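Local atomic coordinates of methylornithine synthase PylB (Methanosarcina barkeri, PDB entry 3T7V), a protein that isomerises L-lysine to (3R)-3-methyl-D-ornithine by a radical mechanism that uses a [4Fe-4S] cluster and S-adenosylmethionine, a step in the biosynthesis of pyrrolysine. Residues D118-Y121 and N126-V129; F64-T69 and C78-R83; K49-Y54 and V264-F269; L23-L28 and S222-S227. All blocks are in the same frame, centred on the assembly; numbering follows the deposited sequence.

Interaction 1. Residues D118-Y121 and N126-V129; sequences DPYY and NRFV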
# COMPACT_ATOMS: atom_id res chain seq x y z
N ASP A 118 12.98 -0.33 -13.04
CA ASP A 118 13.59 -1.25 -14.05
C ASP A 118 14.31 -0.37 -15.08
O ASP A 118 13.64 0.43 -15.76
CB ASP A 118 12.42 -2.02 -14.67
CG ASP A 118 12.85 -2.93 -15.80
OD1 ASP A 118 14.00 -2.93 -16.17
OD2 ASP A 118 11.92 -3.62 -16.27
N PRO A 119 15.60 -0.64 -15.29
CA PRO A 119 16.33 0.12 -16.30
C PRO A 119 15.70 0.13 -17.67
O PRO A 119 15.84 1.07 -18.41
CB PRO A 119 17.69 -0.62 -16.35
CG PRO A 119 17.83 -1.24 -14.99
CD PRO A 119 16.44 -1.60 -14.53
N TYR A 120 15.02 -0.96 -18.08
CA TYR A 120 14.33 -1.01 -19.36
C TYR A 120 13.29 0.12 -19.50
O TYR A 120 13.19 0.80 -20.53
CB TYR A 120 13.69 -2.38 -19.52
CG TYR A 120 12.85 -2.48 -20.79
CD1 TYR A 120 13.44 -2.69 -22.04
CD2 TYR A 120 11.45 -2.36 -20.73
CE1 TYR A 120 12.69 -2.74 -23.23
CE2 TYR A 120 10.66 -2.41 -21.87
CZ TYR A 120 11.33 -2.67 -23.12
OH TYR A 120 10.53 -2.71 -24.23
N TYR A 121 12.47 0.30 -18.45
CA TYR A 121 11.45 1.35 -18.49
C TYR A 121 12.04 2.72 -18.20
O TYR A 121 11.53 3.71 -18.73
CB TYR A 121 10.30 1.02 -17.50
CG TYR A 121 9.46 -0.13 -17.98
CD1 TYR A 121 8.49 0.07 -18.97
CD2 TYR A 121 9.60 -1.45 -17.45
CE1 TYR A 121 7.71 -0.95 -19.43
CE2 TYR A 121 8.85 -2.51 -17.94
CZ TYR A 121 7.88 -2.26 -18.90
OH TYR A 121 7.04 -3.26 -19.39
N ASN A 126 8.85 6.34 -22.36
CA ASN A 126 7.68 6.18 -23.21
C ASN A 126 7.21 4.70 -23.21
O ASN A 126 6.04 4.39 -23.47
CB ASN A 126 7.97 6.64 -24.61
CG ASN A 126 8.14 8.11 -24.67
OD1 ASN A 126 7.43 8.86 -23.99
ND2 ASN A 126 9.10 8.55 -25.44
N ARG A 127 8.12 3.78 -22.88
CA ARG A 127 7.69 2.37 -22.80
C ARG A 127 6.72 2.17 -21.62
O ARG A 127 5.79 1.38 -21.72
CB ARG A 127 8.92 1.50 -22.49
CG ARG A 127 9.90 1.42 -23.64
CD ARG A 127 11.31 0.88 -23.21
NE ARG A 127 12.14 0.76 -24.41
CZ ARG A 127 13.44 0.60 -24.34
NH1 ARG A 127 14.08 0.58 -23.19
NH2 ARG A 127 14.14 0.40 -25.46
N PHE A 128 6.94 2.91 -20.52
CA PHE A 128 6.02 2.80 -19.38
C PHE A 128 4.71 3.51 -19.73
O PHE A 128 3.63 3.03 -19.34
CB PHE A 128 6.70 3.42 -18.16
CG PHE A 128 5.77 3.49 -16.98
CD1 PHE A 128 5.27 2.33 -16.38
CD2 PHE A 128 5.32 4.74 -16.55
CE1 PHE A 128 4.35 2.35 -15.28
CE2 PHE A 128 4.44 4.78 -15.47
CZ PHE A 128 3.94 3.61 -14.84
N VAL A 129 4.79 4.69 -20.33
CA VAL A 129 3.57 5.45 -20.72
C VAL A 129 2.72 4.57 -21.66
O VAL A 129 1.48 4.52 -21.49
CB VAL A 129 3.98 6.78 -21.40
CG1 VAL A 129 2.69 7.51 -21.87
CG2 VAL A 129 4.75 7.66 -20.38

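Interaction 2. Residues F64-T69 and C78-R83; sequences FIYFST and CYYNCR. With MD0 (5-amino-D-isoleucine), chain D; SF4 (iron/sulfur cluster), chain B.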
# COMPACT_ATOMS: atom_id res chain seq x y z
N PHE A 64 -3.17 -6.32 -7.72
CA PHE A 64 -1.75 -5.96 -7.77
C PHE A 64 -1.09 -6.68 -8.93
O PHE A 64 -1.05 -7.93 -8.98
CB PHE A 64 -1.14 -6.46 -6.44
CG PHE A 64 0.34 -6.13 -6.34
CD1 PHE A 64 0.73 -4.79 -6.35
CD2 PHE A 64 1.32 -7.12 -6.24
CE1 PHE A 64 2.07 -4.42 -6.28
CE2 PHE A 64 2.69 -6.75 -6.17
CZ PHE A 64 3.04 -5.42 -6.20
N ILE A 65 -0.52 -5.92 -9.84
CA ILE A 65 0.20 -6.44 -11.03
C ILE A 65 1.62 -5.96 -10.99
O ILE A 65 1.93 -4.80 -11.38
CB ILE A 65 -0.46 -6.01 -12.34
CG1 ILE A 65 -1.97 -6.44 -12.37
CG2 ILE A 65 0.30 -6.64 -13.54
CD1 ILE A 65 -2.65 -5.96 -13.65
N TYR A 66 2.49 -6.85 -10.52
CA TYR A 66 3.93 -6.54 -10.42
C TYR A 66 4.51 -6.96 -11.77
O TYR A 66 4.73 -8.14 -12.03
CB TYR A 66 4.49 -7.38 -9.27
CG TYR A 66 5.83 -6.93 -8.72
CD1 TYR A 66 6.60 -5.91 -9.25
CD2 TYR A 66 6.33 -7.62 -7.61
CE1 TYR A 66 7.78 -5.50 -8.66
CE2 TYR A 66 7.53 -7.24 -7.02
CZ TYR A 66 8.23 -6.20 -7.58
OH TYR A 66 9.43 -5.91 -6.94
N PHE A 67 4.63 -5.97 -12.69
CA PHE A 67 4.88 -6.28 -14.11
C PHE A 67 6.36 -6.36 -14.50
O PHE A 67 6.69 -6.84 -15.55
CB PHE A 67 4.15 -5.29 -15.06
CG PHE A 67 4.57 -3.86 -14.95
CD1 PHE A 67 3.89 -3.03 -14.11
CD2 PHE A 67 5.64 -3.35 -15.68
CE1 PHE A 67 4.27 -1.72 -13.96
CE2 PHE A 67 6.08 -2.04 -15.55
CZ PHE A 67 5.35 -1.18 -14.67
N SER A 68 7.22 -5.93 -13.57
CA SER A 68 8.66 -6.11 -13.74
C SER A 68 9.33 -6.12 -12.40
O SER A 68 9.12 -5.19 -11.59
CB SER A 68 9.28 -5.01 -14.59
OG SER A 68 10.71 -5.26 -14.62
N THR A 69 10.14 -7.17 -12.13
CA THR A 69 10.83 -7.27 -10.85
C THR A 69 12.28 -6.92 -10.96
O THR A 69 13.05 -7.22 -10.06
CB THR A 69 10.64 -8.61 -10.18
OG1 THR A 69 11.18 -9.59 -11.07
CG2 THR A 69 9.11 -8.93 -9.95
N CYS A 78 14.47 -4.64 0.86
CA CYS A 78 13.65 -5.20 -0.18
C CYS A 78 14.32 -6.36 -0.89
O CYS A 78 15.48 -6.27 -1.28
CB CYS A 78 13.42 -4.09 -1.22
SG CYS A 78 12.32 -4.64 -2.55
N TYR A 79 13.58 -7.45 -1.05
CA TYR A 79 14.14 -8.64 -1.74
C TYR A 79 14.62 -8.28 -3.15
O TYR A 79 15.53 -8.97 -3.67
CB TYR A 79 13.01 -9.65 -1.86
CG TYR A 79 13.42 -11.00 -2.43
CD1 TYR A 79 14.26 -11.87 -1.67
CD2 TYR A 79 13.03 -11.35 -3.69
CE1 TYR A 79 14.62 -13.12 -2.21
CE2 TYR A 79 13.35 -12.61 -4.20
CZ TYR A 79 14.14 -13.46 -3.44
OH TYR A 79 14.48 -14.69 -3.98
N TYR A 80 14.01 -7.29 -3.81
CA TYR A 80 14.29 -7.04 -5.20
C TYR A 80 15.39 -6.01 -5.38
O TYR A 80 15.71 -5.64 -6.50
CB TYR A 80 12.96 -6.60 -5.89
CG TYR A 80 11.94 -7.68 -5.80
CD1 TYR A 80 10.99 -7.70 -4.78
CD2 TYR A 80 11.89 -8.68 -6.73
CE1 TYR A 80 10.06 -8.71 -4.64
CE2 TYR A 80 10.94 -9.73 -6.59
CZ TYR A 80 10.03 -9.70 -5.51
OH TYR A 80 9.16 -10.78 -5.49
N ASN A 81 16.08 -5.61 -4.29
CA ASN A 81 17.21 -4.68 -4.47
C ASN A 81 18.24 -5.22 -5.45
O ASN A 81 18.40 -6.44 -5.53
CB ASN A 81 17.71 -4.16 -3.16
CG ASN A 81 18.75 -5.02 -2.67
OD1 ASN A 81 19.95 -4.81 -3.05
ND2 ASN A 81 18.39 -5.96 -1.86
N CYS A 82 18.91 -4.32 -6.12
CA CYS A 82 19.76 -4.69 -7.22
C CYS A 82 20.94 -5.59 -6.85
O CYS A 82 21.45 -6.32 -7.76
CB CYS A 82 20.21 -3.46 -7.91
SG CYS A 82 21.40 -2.46 -7.06
N ARG A 83 21.32 -5.59 -5.58
CA ARG A 83 22.49 -6.42 -5.16
C ARG A 83 22.02 -7.86 -4.96
O ARG A 83 22.90 -8.75 -4.83
CB ARG A 83 23.04 -5.92 -3.83
CG ARG A 83 23.52 -4.47 -3.97
CD ARG A 83 24.67 -4.38 -4.92
NE ARG A 83 25.11 -2.98 -5.03
CZ ARG A 83 25.77 -2.31 -4.09
NH1 ARG A 83 26.09 -2.92 -2.94
NH2 ARG A 83 26.14 -1.04 -4.31
C MD0 D . 0.48 -4.33 -1.54
N MD0 D . 1.96 -5.99 -2.50
O MD0 D . -0.51 -3.59 -1.74
CA MD0 D . 1.36 -4.67 -2.70
CB MD0 D . 2.48 -3.60 -2.86
CD MD0 D . 2.75 -1.26 -3.94
NE MD0 D . 2.01 -0.06 -4.31
CG MD0 D . 1.81 -2.25 -3.27
CG2 MD0 D . 3.35 -3.39 -1.60
OXT MD0 D . 0.76 -4.79 -0.44
FE1 SF4 B . 11.12 -0.40 -4.83
FE2 SF4 B . 13.55 -1.33 -5.81
FE3 SF4 B . 12.45 -2.66 -3.78
FE4 SF4 B . 13.50 -0.28 -3.35
S1 SF4 B . 14.66 -2.10 -4.03
S2 SF4 B . 11.48 -1.00 -2.62
S3 SF4 B . 13.06 0.85 -5.24
S4 SF4 B . 11.60 -2.51 -5.84

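Interaction 3. Residues K49-Y54 and V264-F269; sequences KVRDHY and VLRLMF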
# COMPACT_ATOMS: atom_id res chain seq x y z
N LYS A 49 -15.56 2.00 14.50
CA LYS A 49 -16.66 2.96 14.55
C LYS A 49 -16.48 4.10 13.55
O LYS A 49 -17.39 4.51 12.83
CB LYS A 49 -16.75 3.56 15.96
CG LYS A 49 -18.03 4.40 16.18
CD LYS A 49 -18.14 5.04 17.57
CE LYS A 49 -18.38 4.00 18.64
NZ LYS A 49 -18.21 4.59 20.02
N VAL A 50 -15.25 4.60 13.46
CA VAL A 50 -14.93 5.71 12.56
C VAL A 50 -15.06 5.21 11.13
O VAL A 50 -15.72 5.85 10.31
CB VAL A 50 -13.47 6.25 12.84
CG1 VAL A 50 -13.14 7.37 11.85
CG2 VAL A 50 -13.44 6.81 14.25
N ARG A 51 -14.44 4.06 10.84
CA ARG A 51 -14.51 3.54 9.46
C ARG A 51 -15.96 3.24 9.03
O ARG A 51 -16.36 3.57 7.91
CB ARG A 51 -13.77 2.24 9.41
CG ARG A 51 -13.44 1.71 8.02
CD ARG A 51 -14.33 0.59 7.59
NE ARG A 51 -14.87 -0.32 8.60
CZ ARG A 51 -14.28 -1.43 9.05
NH1 ARG A 51 -13.11 -1.81 8.58
NH2 ARG A 51 -14.87 -2.19 9.95
N ASP A 52 -16.77 2.72 9.96
CA ASP A 52 -18.15 2.36 9.61
C ASP A 52 -18.97 3.62 9.37
O ASP A 52 -19.87 3.65 8.54
CB ASP A 52 -18.79 1.53 10.74
CG ASP A 52 -18.20 0.11 10.90
OD1 ASP A 52 -17.41 -0.40 10.04
OD2 ASP A 52 -18.53 -0.55 11.93
N HIS A 53 -18.65 4.70 10.09
CA HIS A 53 -19.36 5.95 9.92
C HIS A 53 -19.23 6.46 8.53
O HIS A 53 -20.21 6.89 7.92
CB HIS A 53 -18.87 6.97 10.92
CG HIS A 53 -19.60 8.29 10.81
ND1 HIS A 53 -20.82 8.52 11.41
CD2 HIS A 53 -19.28 9.45 10.14
CE1 HIS A 53 -21.22 9.78 11.13
NE2 HIS A 53 -20.30 10.34 10.36
N TYR A 54 -17.98 6.44 7.99
CA TYR A 54 -17.74 7.01 6.66
C TYR A 54 -17.84 6.01 5.51
O TYR A 54 -18.07 6.44 4.37
CB TYR A 54 -16.36 7.67 6.62
CG TYR A 54 -16.33 8.91 7.44
CD1 TYR A 54 -17.05 10.01 7.04
CD2 TYR A 54 -15.60 8.97 8.60
CE1 TYR A 54 -17.01 11.16 7.83
CE2 TYR A 54 -15.59 10.12 9.41
CZ TYR A 54 -16.32 11.20 8.99
OH TYR A 54 -16.33 12.34 9.75
N VAL A 264 -4.60 3.65 14.51
CA VAL A 264 -4.23 5.04 14.72
C VAL A 264 -4.38 5.83 13.41
O VAL A 264 -4.87 6.98 13.41
CB VAL A 264 -2.76 5.09 15.24
CG1 VAL A 264 -2.28 6.53 15.22
CG2 VAL A 264 -2.74 4.57 16.69
N LEU A 265 -4.02 5.23 12.26
CA LEU A 265 -4.21 5.94 10.98
C LEU A 265 -5.68 6.24 10.74
O LEU A 265 -6.02 7.27 10.16
CB LEU A 265 -3.72 5.04 9.78
CG LEU A 265 -2.17 5.05 9.67
CD1 LEU A 265 -1.77 3.96 8.61
CD2 LEU A 265 -1.60 6.38 9.26
N ARG A 266 -6.53 5.28 11.09
CA ARG A 266 -8.00 5.54 10.89
C ARG A 266 -8.47 6.69 11.79
O ARG A 266 -9.34 7.49 11.36
CB ARG A 266 -8.79 4.28 11.16
CG ARG A 266 -10.32 4.40 11.09
CD ARG A 266 -10.79 4.98 9.76
NE ARG A 266 -10.54 4.03 8.69
CZ ARG A 266 -10.50 4.36 7.39
NH1 ARG A 266 -10.67 5.59 6.97
NH2 ARG A 266 -10.15 3.42 6.50
N LEU A 267 -7.87 6.77 12.96
CA LEU A 267 -8.32 7.82 13.86
C LEU A 267 -7.74 9.17 13.44
O LEU A 267 -8.29 10.20 13.77
CB LEU A 267 -7.94 7.45 15.32
CG LEU A 267 -8.63 6.18 15.88
CD1 LEU A 267 -8.12 5.80 17.27
CD2 LEU A 267 -10.12 6.39 15.97
N MET A 268 -6.57 9.19 12.80
CA MET A 268 -5.93 10.38 12.27
C MET A 268 -6.45 10.83 10.89
O MET A 268 -6.41 12.02 10.60
CB MET A 268 -4.41 10.19 12.10
CG MET A 268 -3.71 10.09 13.44
SD MET A 268 -1.91 9.96 13.09
CE MET A 268 -1.54 11.60 12.34
N PHE A 269 -6.79 9.88 10.01
CA PHE A 269 -7.24 10.14 8.67
C PHE A 269 -8.60 9.46 8.47
O PHE A 269 -8.76 8.47 7.70
CB PHE A 269 -6.25 9.50 7.68
CG PHE A 269 -4.84 10.01 7.81
CD1 PHE A 269 -3.88 9.38 8.57
CD2 PHE A 269 -4.44 11.13 7.01
CE1 PHE A 269 -2.55 9.88 8.68
CE2 PHE A 269 -3.13 11.62 7.12
CZ PHE A 269 -2.18 11.00 7.94

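Interaction 4. Residues L23-L28 and S222-S227; sequences LTDNDL and SLRGMS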
# COMPACT_ATOMS: atom_id res chain seq x y z
N LEU A 23 -6.13 13.87 17.21
CA LEU A 23 -5.29 13.22 18.16
C LEU A 23 -4.02 14.07 18.42
O LEU A 23 -3.39 14.59 17.46
CB LEU A 23 -4.92 11.84 17.61
CG LEU A 23 -5.96 10.75 17.90
CD1 LEU A 23 -7.44 10.92 17.66
CD2 LEU A 23 -5.38 9.54 17.17
N THR A 24 -3.70 14.27 19.70
CA THR A 24 -2.46 14.94 20.06
C THR A 24 -1.27 14.00 20.09
O THR A 24 -1.45 12.80 19.99
CB THR A 24 -2.61 15.53 21.48
OG1 THR A 24 -2.77 14.45 22.44
CG2 THR A 24 -3.83 16.45 21.56
N ASP A 25 -0.06 14.54 20.29
CA ASP A 25 1.07 13.62 20.41
C ASP A 25 0.96 12.76 21.66
O ASP A 25 1.40 11.59 21.62
CB ASP A 25 2.45 14.34 20.36
CG ASP A 25 2.72 15.05 19.00
OD1 ASP A 25 2.24 14.59 17.92
OD2 ASP A 25 3.42 16.08 19.03
N ASN A 26 0.45 13.31 22.76
CA ASN A 26 0.16 12.44 23.95
C ASN A 26 -0.79 11.30 23.62
O ASN A 26 -0.56 10.16 24.12
CB ASN A 26 -0.27 13.25 25.16
CG ASN A 26 0.93 13.91 25.86
OD1 ASN A 26 0.73 14.74 26.64
ND2 ASN A 26 2.15 13.54 25.51
N ASP A 27 -1.85 11.58 22.84
CA ASP A 27 -2.80 10.52 22.45
C ASP A 27 -2.03 9.47 21.62
O ASP A 27 -2.23 8.28 21.86
CB ASP A 27 -3.97 11.06 21.59
CG ASP A 27 -4.82 12.06 22.32
OD1 ASP A 27 -4.85 12.02 23.58
OD2 ASP A 27 -5.50 12.88 21.67
N LEU A 28 -1.19 9.89 20.67
CA LEU A 28 -0.39 8.90 19.84
C LEU A 28 0.50 8.11 20.74
O LEU A 28 0.61 6.91 20.54
CB LEU A 28 0.41 9.62 18.73
CG LEU A 28 -0.44 10.35 17.72
CD1 LEU A 28 0.47 11.03 16.67
CD2 LEU A 28 -1.40 9.41 16.99
N SER A 222 6.77 9.85 11.70
CA SER A 222 6.28 9.38 10.39
C SER A 222 4.81 9.59 10.19
O SER A 222 4.38 9.99 9.09
CB SER A 222 6.61 7.92 10.20
OG SER A 222 8.02 7.81 10.10
N LEU A 223 4.02 9.40 11.24
CA LEU A 223 2.58 9.70 11.13
C LEU A 223 2.32 11.21 10.86
O LEU A 223 1.50 11.58 9.99
CB LEU A 223 1.80 9.29 12.41
CG LEU A 223 1.80 7.74 12.59
CD1 LEU A 223 1.36 7.40 14.03
CD2 LEU A 223 0.81 7.06 11.63
N ARG A 224 3.04 12.09 11.59
CA ARG A 224 2.87 13.50 11.40
C ARG A 224 3.41 13.88 10.00
O ARG A 224 2.81 14.72 9.31
CB ARG A 224 3.60 14.29 12.49
CG ARG A 224 3.02 14.10 13.88
CD ARG A 224 1.63 14.68 13.88
NE ARG A 224 1.14 14.65 15.27
CZ ARG A 224 -0.15 14.60 15.58
NH1 ARG A 224 -1.06 14.59 14.62
NH2 ARG A 224 -0.53 14.53 16.86
N GLY A 225 4.50 13.25 9.53
CA GLY A 225 5.12 13.54 8.20
C GLY A 225 4.14 13.20 7.12
O GLY A 225 3.98 13.99 6.14
N MET A 226 3.49 12.06 7.26
CA MET A 226 2.45 11.63 6.25
C MET A 226 1.30 12.59 6.19
O MET A 226 0.78 12.79 5.09
CB MET A 226 1.86 10.17 6.46
CG MET A 226 2.79 9.06 5.99
SD MET A 226 1.95 7.45 5.63
CE MET A 226 1.42 7.56 7.30
N SER A 227 0.89 13.18 7.29
CA SER A 227 -0.28 14.02 7.32
C SER A 227 0.01 15.36 6.64
O SER A 227 -0.89 15.95 6.07
CB SER A 227 -0.76 14.23 8.75
OG SER A 227 0.16 15.03 9.44
O HOH W 1 -3.76 14.18 14.79

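Interaction 1. Residues D118-Y121 and N126-V129
Y120 and R127 form a stacked tyrosine-arginine pair that joins the short helix 119-123 to the start of helix 126-139, at the point where the chain leaves strand 110-115 of the radical SAM barrel. The guanidinium of R127 lies flat over one face of the Y120 ring, the two planes only 4° apart. CZ of R127 sits 4.2 Å from the Y120 ring centroid and off its centre, a displaced cation-pi contact, while CD of R127 lies more squarely over the same ring, 3.7 Å from the centroid, as a CH-pi contact. The arginine chain is extended from CG to NE and crosses the tyrosine at about a right angle. This lets NH1 of R127 also donate to the backbone O of Y120 at 2.8 Å, in the carbonyl plane and on a lone pair. E123 forms a salt bridge with the same nitrogen.

Deeper in, Y121 turns its ring edge to the other helix: CD1 of Y121 lies 3.6 Å from the backbone N of F128 and 3.9 Å from CB of F128. With CG anti to the backbone N (chi1 174°), the F128 ring is carried away from Y121 toward M115 of strand 110-115 and helix 152-160. At the head of helix 119-123, D118 is the N-cap, OD1 of D118 accepting from N of Y120 at 2.9 Å, and its OD2 forms a salt bridge with R90. Face stacking and an in-plane bond together fix both the tilt and the rotation of the R127 guanidinium, and the E123 carboxylate probably balances its charge.

Interaction 2. Residues F64-T69 and C78-R83
Y66 and Y80 meet edge-to-face, the edge of Y66 directed at the face of Y80 with ring centroids 5.1 Å apart and planes at 72°. The hydroxyl leads: OH of Y66 lies over the Y80 ring, 3.2 Å from CD1 of Y80, and this buried oxygen has no hydrogen-bonding partner in the model. CB of T69 comes in obliquely from the same side of the ring plane, 3.7 Å from CD2 of Y80, while CG2 of T69 covers a face of Y66. OH of Y80 is hydrogen-bonded to E308 and N312; a phenylalanine in its place would probably leave both without that partner. The ring of Y79 covers the Y80 face turned away from Y66. The type I turn C78-N81 carries Y80, whose CG lies anti to the carbonyl carbon (chi1 -61°), directing the ring toward strand 58-68. C78 O takes both N and ND2 of N81, and SG of C78 accepts from N of Y80 at 3.4 Å. SG of C78 binds iron FE3 at 2.3 Å, and farther back along strand 58-68, CE1 of F64 touches CB of the bound 5-amino-D-isoleucine at 3.5 Å. This is the CxxxCxxC motif of radical SAM enzymes, whose C71, C75 and C78 hold the [4Fe-4S] cluster.

Interaction 3. Residues K49-Y54 and V264-F269
R266 packs against V50 and R51 where helix 37-55 crosses helix 258-268 on the outside of the TIM-barrel fold, the short axes passing 9.7 Å apart at 49°. From CB, which points at the facing helix, the R266 chain leaves with CG anti to the backbone N and then bends twice (chi2 55°, chi3 69°), folding along helix 37-55 instead of running straight into it. CG of R266 lies 4.1 Å from CB of V50. CD of R266 follows, 4.0 Å from CG1 of V50 and near the backbone N of R51. NE of R266 then reaches CB and CG of R51, and CG of R51 sits over one face of the R266 guanidinium. The tip finds backbone oxygens: NE donates to G293 and NH1 to P270 and R272, so these carbonyls probably ease its burial. R51 turns its own charged end elsewhere, NE and NH2 both gripping OD1 of D52 side-on, while NH1 donates to L290 and A294; NE of R51 and NE of R266 stay 6.1 Å apart. The rest of the interface is apolar, with V17 of helix 13-18 and P270 also touching V50. Beside the arginine, the V50 and L267 side chains cross at about a right angle, with CG2 of V50 3.8 Å from CD2 of L267.

Interaction 4. Residues L23-L28 and S222-S227
The ionic part of this contact is a salt bridge from R224 to D25, made side-on with both nitrogens on one oxygen. OD1 of D25 takes NE of R224 at 2.9 Å nearly along its C-O bond, and NH2 of R224 at 3.0 Å from above the carboxylate plane; carboxylate and guanidinium are turned 54° from each other. Hydrogen bonding adds a second grip: NH2 of R224 donates almost straight to O of L23 at 2.9 Å, tilted out of the carbonyl plane, and a water donates to that same oxygen while accepting from NH1 of R224. The arginine bends at chi2 (-65°) to bring its guanidinium to the segment 23-28. By van der Waals contact, CD1 of L28 lies over one face of the guanidinium, 3.6 Å from NH2 of R224. With a leucine in place of R224, the D25 carboxylate would probably be left without its counter-charge and the L23 carbonyl without its direct donor. Capping interactions shape the receiving end: T24 and D27 form a capping box, OG1 of T24 accepting from N of D27 and OD2 of D27 from N of T24. Helix 25-32 thus begins against helix 216-228, with helix 258-268 touching L23, L28 and L223, and strand 203-210 lying under L223 and M226.

How the interactions relate
The four contacts form two pairs on opposite sides of the chain's centre. Interactions 1 and 2 touch directly: OD2 of D118 lies 2.6 Å from OG of S68, a probable hydrogen bond, and F67 packs on both Y121 and F128. Interaction 2 reaches the cluster and the bound 5-amino-D-isoleucine itself, whereas in interaction 1 the F128 side chain is about 11 Å from that ligand. Helix 258-268 of interaction 3 packs against both segments of interaction 4: CD2 of L265 meets CD2 of L223 at 3.4 Å, and CG1 of V264 meets CD2 of L28 at 3.5 Å. Their segments alternate along the chain, tying the N-terminal helices to the barrel's later helices. Centres of interactions 2 and 3 are about 32 Å apart.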